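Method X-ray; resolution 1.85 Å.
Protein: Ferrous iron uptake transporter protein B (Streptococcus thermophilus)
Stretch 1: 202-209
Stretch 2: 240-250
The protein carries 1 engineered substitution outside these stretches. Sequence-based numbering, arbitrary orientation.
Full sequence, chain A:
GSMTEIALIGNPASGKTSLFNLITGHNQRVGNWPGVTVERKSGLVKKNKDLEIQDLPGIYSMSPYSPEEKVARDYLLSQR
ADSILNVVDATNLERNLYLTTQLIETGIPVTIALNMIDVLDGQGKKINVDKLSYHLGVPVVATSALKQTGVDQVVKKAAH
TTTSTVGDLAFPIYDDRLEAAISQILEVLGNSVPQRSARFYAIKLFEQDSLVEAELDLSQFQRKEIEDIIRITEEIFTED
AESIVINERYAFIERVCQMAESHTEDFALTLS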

ATOM      1  N   ALA A 202       6.620  -3.528  12.367  1.00 12.88           N
ATOM      2  CA  ALA A 202       7.423  -2.665  13.229  1.00 12.91           C
ATOM      3  C   ALA A 202       6.807  -1.256  13.329  1.00 12.60           C
ATOM      4  O   ALA A 202       6.726  -0.681  14.412  1.00 13.00           O
ATOM      5  CB  ALA A 202       8.869  -2.603  12.750  1.00 11.33           C
ATOM      6  N   ILE A 203       6.372  -0.707  12.202  1.00 13.63           N
ATOM      7  CA  ILE A 203       5.769   0.625  12.177  1.00 14.18           C
ATOM      8  C   ILE A 203       4.435   0.618  12.917  1.00 14.25           C
ATOM      9  O   ILE A 203       4.144   1.544  13.676  1.00 15.40           O
ATOM     10  CB  ILE A 203       5.591   1.159  10.742  1.00 13.99           C
ATOM     11  CG1 ILE A 203       6.955   1.423  10.120  1.00 16.94           C
ATOM     12  CG2 ILE A 203       4.779   2.485  10.755  1.00 15.97           C
ATOM     13  CD1 ILE A 203       6.932   1.624   8.637  1.00 15.46           C
ATOM     14  N   LYS A 204       3.626  -0.416  12.692  1.00 14.34           N
ATOM     15  CA  LYS A 204       2.360  -0.560  13.419  1.00 14.58           C
ATOM     16  C   LYS A 204       2.543  -0.645  14.929  1.00 14.25           C
ATOM     17  O   LYS A 204       1.775  -0.061  15.685  1.00 12.97           O
ATOM     18  CB  LYS A 204       1.595  -1.784  12.922  1.00 16.74           C
ATOM     19  CG  LYS A 204       0.986  -1.578  11.553  1.00 17.67           C
ATOM     20  CD  LYS A 204      -0.341  -0.881  11.651  1.00 21.31           C
ATOM     21  CE  LYS A 204      -0.808  -0.311  10.323  1.00 21.45           C
ATOM     22  NZ  LYS A 204       0.015   0.864   9.929  1.00 22.67           N
ATOM     23  N   LEU A 205       3.559  -1.378  15.369  1.00 14.07           N
ATOM     24  CA  LEU A 205       3.853  -1.468  16.790  1.00 14.56           C
ATOM     25  C   LEU A 205       4.282  -0.124  17.355  1.00 13.84           C
ATOM     26  O   LEU A 205       3.874   0.245  18.468  1.00 13.72           O
ATOM     27  CB  LEU A 205       4.937  -2.510  17.057  1.00 14.45           C
ATOM     28  CG  LEU A 205       4.403  -3.942  16.928  1.00 13.72           C
ATOM     29  CD1 LEU A 205       5.557  -4.919  16.799  1.00 12.43           C
ATOM     30  CD2 LEU A 205       3.492  -4.279  18.105  1.00 13.91           C
ATOM     31  N   PHE A 206       5.091   0.598  16.582  1.00 12.05           N
ATOM     32  CA  PHE A 206       5.566   1.904  17.007  1.00 11.77           C
ATOM     33  C   PHE A 206       4.387   2.847  17.255  1.00 13.43           C
ATOM     34  O   PHE A 206       4.348   3.555  18.272  1.00 16.13           O
ATOM     35  CB  PHE A 206       6.522   2.521  15.986  1.00 12.28           C
ATOM     36  CG  PHE A 206       7.007   3.893  16.381  1.00 11.94           C
ATOM     37  CD1 PHE A 206       8.077   4.041  17.259  1.00 12.59           C
ATOM     38  CD2 PHE A 206       6.388   5.037  15.891  1.00 12.87           C
ATOM     39  CE1 PHE A 206       8.526   5.317  17.633  1.00 14.86           C
ATOM     40  CE2 PHE A 206       6.826   6.320  16.262  1.00 15.30           C
ATOM     41  CZ  PHE A 206       7.894   6.465  17.129  1.00 15.48           C
ATOM     42  N   GLU A 207       3.421   2.829  16.341  1.00 14.14           N
ATOM     43  CA  GLU A 207       2.242   3.695  16.451  1.00 16.37           C
ATOM     44  C   GLU A 207       1.110   3.116  17.332  1.00 16.08           C
ATOM     45  O   GLU A 207      -0.004   3.662  17.375  1.00 16.88           O
ATOM     46  CB  GLU A 207       1.740   4.066  15.053  1.00 18.23           C
ATOM     47  CG  GLU A 207       1.035   2.950  14.343  1.00 19.93           C
ATOM     48  CD  GLU A 207       0.881   3.152  12.840  1.00 23.14           C
ATOM     49  OE1 GLU A 207       0.270   2.254  12.230  1.00 23.98           O
ATOM     50  OE2 GLU A 207       1.332   4.170  12.277  1.00 19.70           O
ATOM     51  N   GLN A 208       1.408   2.025  18.028  1.00 16.20           N
ATOM     52  CA  GLN A 208       0.498   1.340  18.953  1.00 17.35           C
ATOM     53  C   GLN A 208      -0.830   0.914  18.336  1.00 16.09           C
ATOM     54  O   GLN A 208      -1.897   1.068  18.932  1.00 14.52           O
ATOM     55  CB  GLN A 208       0.292   2.187  20.192  1.00 19.06           C
ATOM     56  CG  GLN A 208       1.583   2.291  20.975  1.00 21.91           C
ATOM     57  CD  GLN A 208       1.714   3.605  21.628  1.00 26.74           C
ATOM     58  OE1 GLN A 208       1.468   3.738  22.820  1.00 28.88           O
ATOM     59  NE2 GLN A 208       2.103   4.608  20.851  1.00 32.25           N
ATOM     60  N   ASP A 209      -0.727   0.356  17.136  1.00 15.34           N
ATOM     61  CA  ASP A 209      -1.856  -0.230  16.454  1.00 15.21           C
ATOM     62  C   ASP A 209      -2.464  -1.353  17.292  1.00 14.81           C
ATOM     63  O   ASP A 209      -1.813  -2.353  17.580  1.00 14.48           O
ATOM     64  CB  ASP A 209      -1.415  -0.773  15.101  1.00 15.04           C
ATOM     65  CG  ASP A 209      -2.582  -1.239  14.274  1.00 15.66           C
ATOM     66  OD1 ASP A 209      -3.159  -0.402  13.546  1.00 17.60           O
ATOM     67  OD2 ASP A 209      -2.917  -2.442  14.358  1.00 15.56           O
ATOM     68  N   ASP A 240       3.493  12.684  19.739  1.00 18.48           N
ATOM     69  CA  ASP A 240       3.032  11.312  19.982  1.00 19.21           C
ATOM     70  C   ASP A 240       3.396  10.423  18.795  1.00 17.59           C
ATOM     71  O   ASP A 240       3.473  10.894  17.652  1.00 16.68           O
ATOM     72  CB  ASP A 240       1.528  11.253  20.256  1.00 21.29           C
ATOM     73  CG  ASP A 240       0.708  11.567  19.038  1.00 23.80           C
ATOM     74  OD1 ASP A 240       0.511  12.761  18.758  1.00 28.73           O
ATOM     75  OD2 ASP A 240       0.270  10.618  18.358  1.00 26.14           O
ATOM     76  N   ALA A 241       3.622   9.140  19.083  1.00 16.18           N
ATOM     77  CA  ALA A 241       4.065   8.151  18.089  1.00 17.01           C
ATOM     78  C   ALA A 241       3.232   8.126  16.799  1.00 17.16           C
ATOM     79  O   ALA A 241       3.782   8.133  15.688  1.00 16.88           O
ATOM     80  CB  ALA A 241       4.086   6.742  18.738  1.00 16.20           C
ATOM     81  N   GLU A 242       1.907   8.101  16.931  1.00 17.33           N
ATOM     82  CA  GLU A 242       1.048   8.064  15.744  1.00 18.28           C
ATOM     83  C   GLU A 242       1.259   9.289  14.852  1.00 18.59           C
ATOM     84  O   GLU A 242       1.334   9.163  13.626  1.00 17.53           O
ATOM     85  CB  GLU A 242      -0.432   7.945  16.106  1.00 18.91           C
ATOM     86  CG  GLU A 242      -1.296   7.731  14.876  1.00 21.66           C
ATOM     87  N   SER A 243       1.355  10.459  15.471  1.00 17.95           N
ATOM     88  CA  SER A 243       1.591  11.715  14.748  1.00 17.79           C
ATOM     89  C   SER A 243       2.945  11.750  14.037  1.00 16.27           C
ATOM     90  O   SER A 243       3.044  12.251  12.917  1.00 16.65           O
ATOM     91  CB  SER A 243       1.489  12.920  15.687  1.00 19.03           C
ATOM     92  OG  SER A 243       0.168  13.100  16.161  1.00 19.94           O
ATOM     93  N   ILE A 244       3.976  11.227  14.693  1.00 15.16           N
ATOM     94  CA  ILE A 244       5.317  11.137  14.129  1.00 14.26           C
ATOM     95  C   ILE A 244       5.254  10.387  12.806  1.00 14.18           C
ATOM     96  O   ILE A 244       5.773  10.862  11.789  1.00 12.57           O
ATOM     97  CB  ILE A 244       6.318  10.435  15.106  1.00 15.15           C
ATOM     98  CG1 ILE A 244       6.628  11.297  16.338  1.00 14.76           C
ATOM     99  CG2 ILE A 244       7.629  10.094  14.380  1.00 13.69           C
ATOM    100  CD1 ILE A 244       7.323  10.522  17.482  1.00 13.87           C
ATOM    101  N   VAL A 245       4.598   9.231  12.810  1.00 12.61           N
ATOM    102  CA  VAL A 245       4.514   8.404  11.589  1.00 14.66           C
ATOM    103  C   VAL A 245       3.716   9.113  10.491  1.00 13.99           C
ATOM    104  O   VAL A 245       4.136   9.136   9.337  1.00 14.16           O
ATOM    105  CB  VAL A 245       3.942   6.998  11.891  1.00 14.72           C
ATOM    106  CG1 VAL A 245       3.812   6.179  10.617  1.00 15.55           C
ATOM    107  CG2 VAL A 245       4.837   6.280  12.880  1.00 12.12           C
ATOM    108  N   ILE A 246       2.584   9.705  10.860  1.00 14.30           N
ATOM    109  CA  ILE A 246       1.784  10.503   9.930  1.00 13.96           C
ATOM    110  C   ILE A 246       2.613  11.600   9.283  1.00 13.92           C
ATOM    111  O   ILE A 246       2.616  11.744   8.057  1.00 12.46           O
ATOM    112  CB  ILE A 246       0.565  11.159  10.634  1.00 14.28           C
ATOM    113  CG1 ILE A 246      -0.489  10.117  11.020  1.00 14.26           C
ATOM    114  CG2 ILE A 246      -0.061  12.192   9.732  1.00 14.54           C
ATOM    115  CD1 ILE A 246      -1.643  10.714  11.863  1.00 15.91           C
ATOM    116  N   ASN A 247       3.337  12.356  10.111  1.00 13.50           N
ATOM    117  CA  ASN A 247       4.158  13.459   9.612  1.00 15.30           C
ATOM    118  C   ASN A 247       5.262  12.959   8.695  1.00 14.13           C
ATOM    119  O   ASN A 247       5.533  13.575   7.663  1.00 13.73           O
ATOM    120  CB  ASN A 247       4.749  14.276  10.781  1.00 17.67           C
ATOM    121  CG  ASN A 247       3.690  15.009  11.585  1.00 21.72           C
ATOM    122  OD1 ASN A 247       2.584  15.243  11.101  1.00 24.29           O
ATOM    123  ND2 ASN A 247       4.029  15.387  12.826  1.00 22.71           N
ATOM    124  N   GLU A 248       5.901  11.837   9.069  1.00 14.18           N
ATOM    125  CA  GLU A 248       6.965  11.249   8.238  1.00 14.56           C
ATOM    126  C   GLU A 248       6.439  10.753   6.893  1.00 12.06           C
ATOM    127  O   GLU A 248       7.115  10.947   5.882  1.00 12.78           O
ATOM    128  CB  GLU A 248       7.737  10.134   8.971  1.00 14.60           C
ATOM    129  CG  GLU A 248       8.632  10.639  10.098  1.00 15.20           C
ATOM    130  CD  GLU A 248       9.661  11.663   9.648  1.00 15.28           C
ATOM    131  OE1 GLU A 248      10.309  11.477   8.609  1.00 14.96           O
ATOM    132  OE2 GLU A 248       9.823  12.667  10.355  1.00 16.97           O
ATOM    133  N   ARG A 249       5.260  10.123   6.864  1.00 14.02           N
ATOM    134  CA  ARG A 249       4.654   9.710   5.590  1.00 13.27           C
ATOM    135  C   ARG A 249       4.450  10.906   4.654  1.00 13.52           C
ATOM    136  O   ARG A 249       4.886  10.894   3.515  1.00 14.69           O
ATOM    137  CB  ARG A 249       3.322   8.965   5.789  1.00 12.38           C
ATOM    138  CG  ARG A 249       3.420   7.634   6.487  1.00 13.26           C
ATOM    139  CD  ARG A 249       2.078   6.876   6.511  1.00 13.65           C
ATOM    140  NE  ARG A 249       2.193   5.682   7.350  1.00 12.01           N
ATOM    141  CZ  ARG A 249       2.850   4.579   6.999  1.00 16.19           C
ATOM    142  NH1 ARG A 249       3.437   4.480   5.807  1.00 15.92           N
ATOM    143  NH2 ARG A 249       2.915   3.555   7.847  1.00 16.39           N
ATOM    144  N   TYR A 250       3.791  11.948   5.143  1.00 15.28           N
ATOM    145  CA  TYR A 250       3.576  13.152   4.335  1.00 15.60           C
ATOM    146  C   TYR A 250       4.861  13.867   3.943  1.00 14.89           C
ATOM    147  O   TYR A 250       4.949  14.364   2.826  1.00 14.89           O
ATOM    148  CB  TYR A 250       2.580  14.122   5.003  1.00 15.63           C
ATOM    149  CG  TYR A 250       1.152  13.644   4.908  1.00 18.12           C
ATOM    150  CD1 TYR A 250       0.531  13.488   3.673  1.00 18.82           C
ATOM    151  CD2 TYR A 250       0.407  13.353   6.053  1.00 17.02           C
ATOM    152  CE1 TYR A 250      -0.786  13.035   3.580  1.00 19.27           C
ATOM    153  CE2 TYR A 250      -0.906  12.906   5.962  1.00 18.21           C
ATOM    154  CZ  TYR A 250      -1.498  12.747   4.725  1.00 19.09           C
ATOM    155  OH  TYR A 250      -2.803  12.309   4.628  1.00 21.50           O
TER
HETATM  156  O   HOH W   1       0.387   6.515  12.156  1.00 27.65           O
HETATM  157  O   HOH W   2       1.007   3.841   9.658  1.00 32.63           O

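Apolar packing accounts for most of the direct contact between the two stretches, which together bury 380 Å² and share no direct hydrogen bond among the modelled atoms. The helix ending at Phe206 and the helix beginning at Ala241 run at 134° between their N-to-C directions, and their axes approach to 10.0 Å. The backbones come nearest where one helix has just ended and the other has just begun, with Glu207 CA 4.6 Å from Glu242 CA.

Phe206 contributes the largest covered area, 70 Å². Its CA-to-CB bond points sideways, but chi1 at 179° (t) carries the ring toward the second helix. Ile244 CD1 and Val245 CG2 lie at the ring edge, 4.1 Å from Phe206 CZ and 3.6 Å from Phe206 CD2 respectively. Ala241 meets the same ring differently: its CB sits 4.2 Å from the centroid of the Phe206 ring and 30° off the normal, an off-centre CH-pi contact. That methyl also lies 3.2 Å from Phe206 O, so the small side chain of Ala241 occupies a narrow space beside both ring and backbone. One turn earlier, Ile203 points toward the second helix, and its CG2 packs 3.8 Å from Val245 CG1. Val245, with chi1 at 178° (t), thus presents CG1 to Ile203 and CG2 to Phe206, a use of both branches that suits a compact beta-branched residue between two larger neighbours.

Polar links across the stretches pass through water. Glu207 OE2 accepts from water 1 at 2.5 Å, and the same water donates to Glu242 O at 3.2 Å, joining a side chain to the helix backbone. Water 2 donates to Glu207 OE2 at 2.7 Å and accepts from Arg249 NH2 at 2.6 Å. An acidic side chain suits this place because its carboxylate can accept from both waters, while the long Arg249 side chain, extended through chi2 and chi3 (both t), reaches back to the second of them.

Charge pairing within the first stretch engages the other carboxylate oxygen: Lys204 NZ donates to Glu207 OE1 at 2.7 Å in a salt bridge, while OE2 takes the two waters. Lys204 NZ also lies 4.5 Å from Arg249 NH2, a proximity of like charges near the carboxylate and water 2.

Capping orders the start of the second helix. Asp240 OD2 accepts from Ser243 N at 3.1 Å, with an N-H...acceptor angle of 157°, and Asp240 OD1 accepts from Ser243 OG at 2.6 Å. Asp240 itself makes no contact with the first stretch; its cap lies immediately before Ala241.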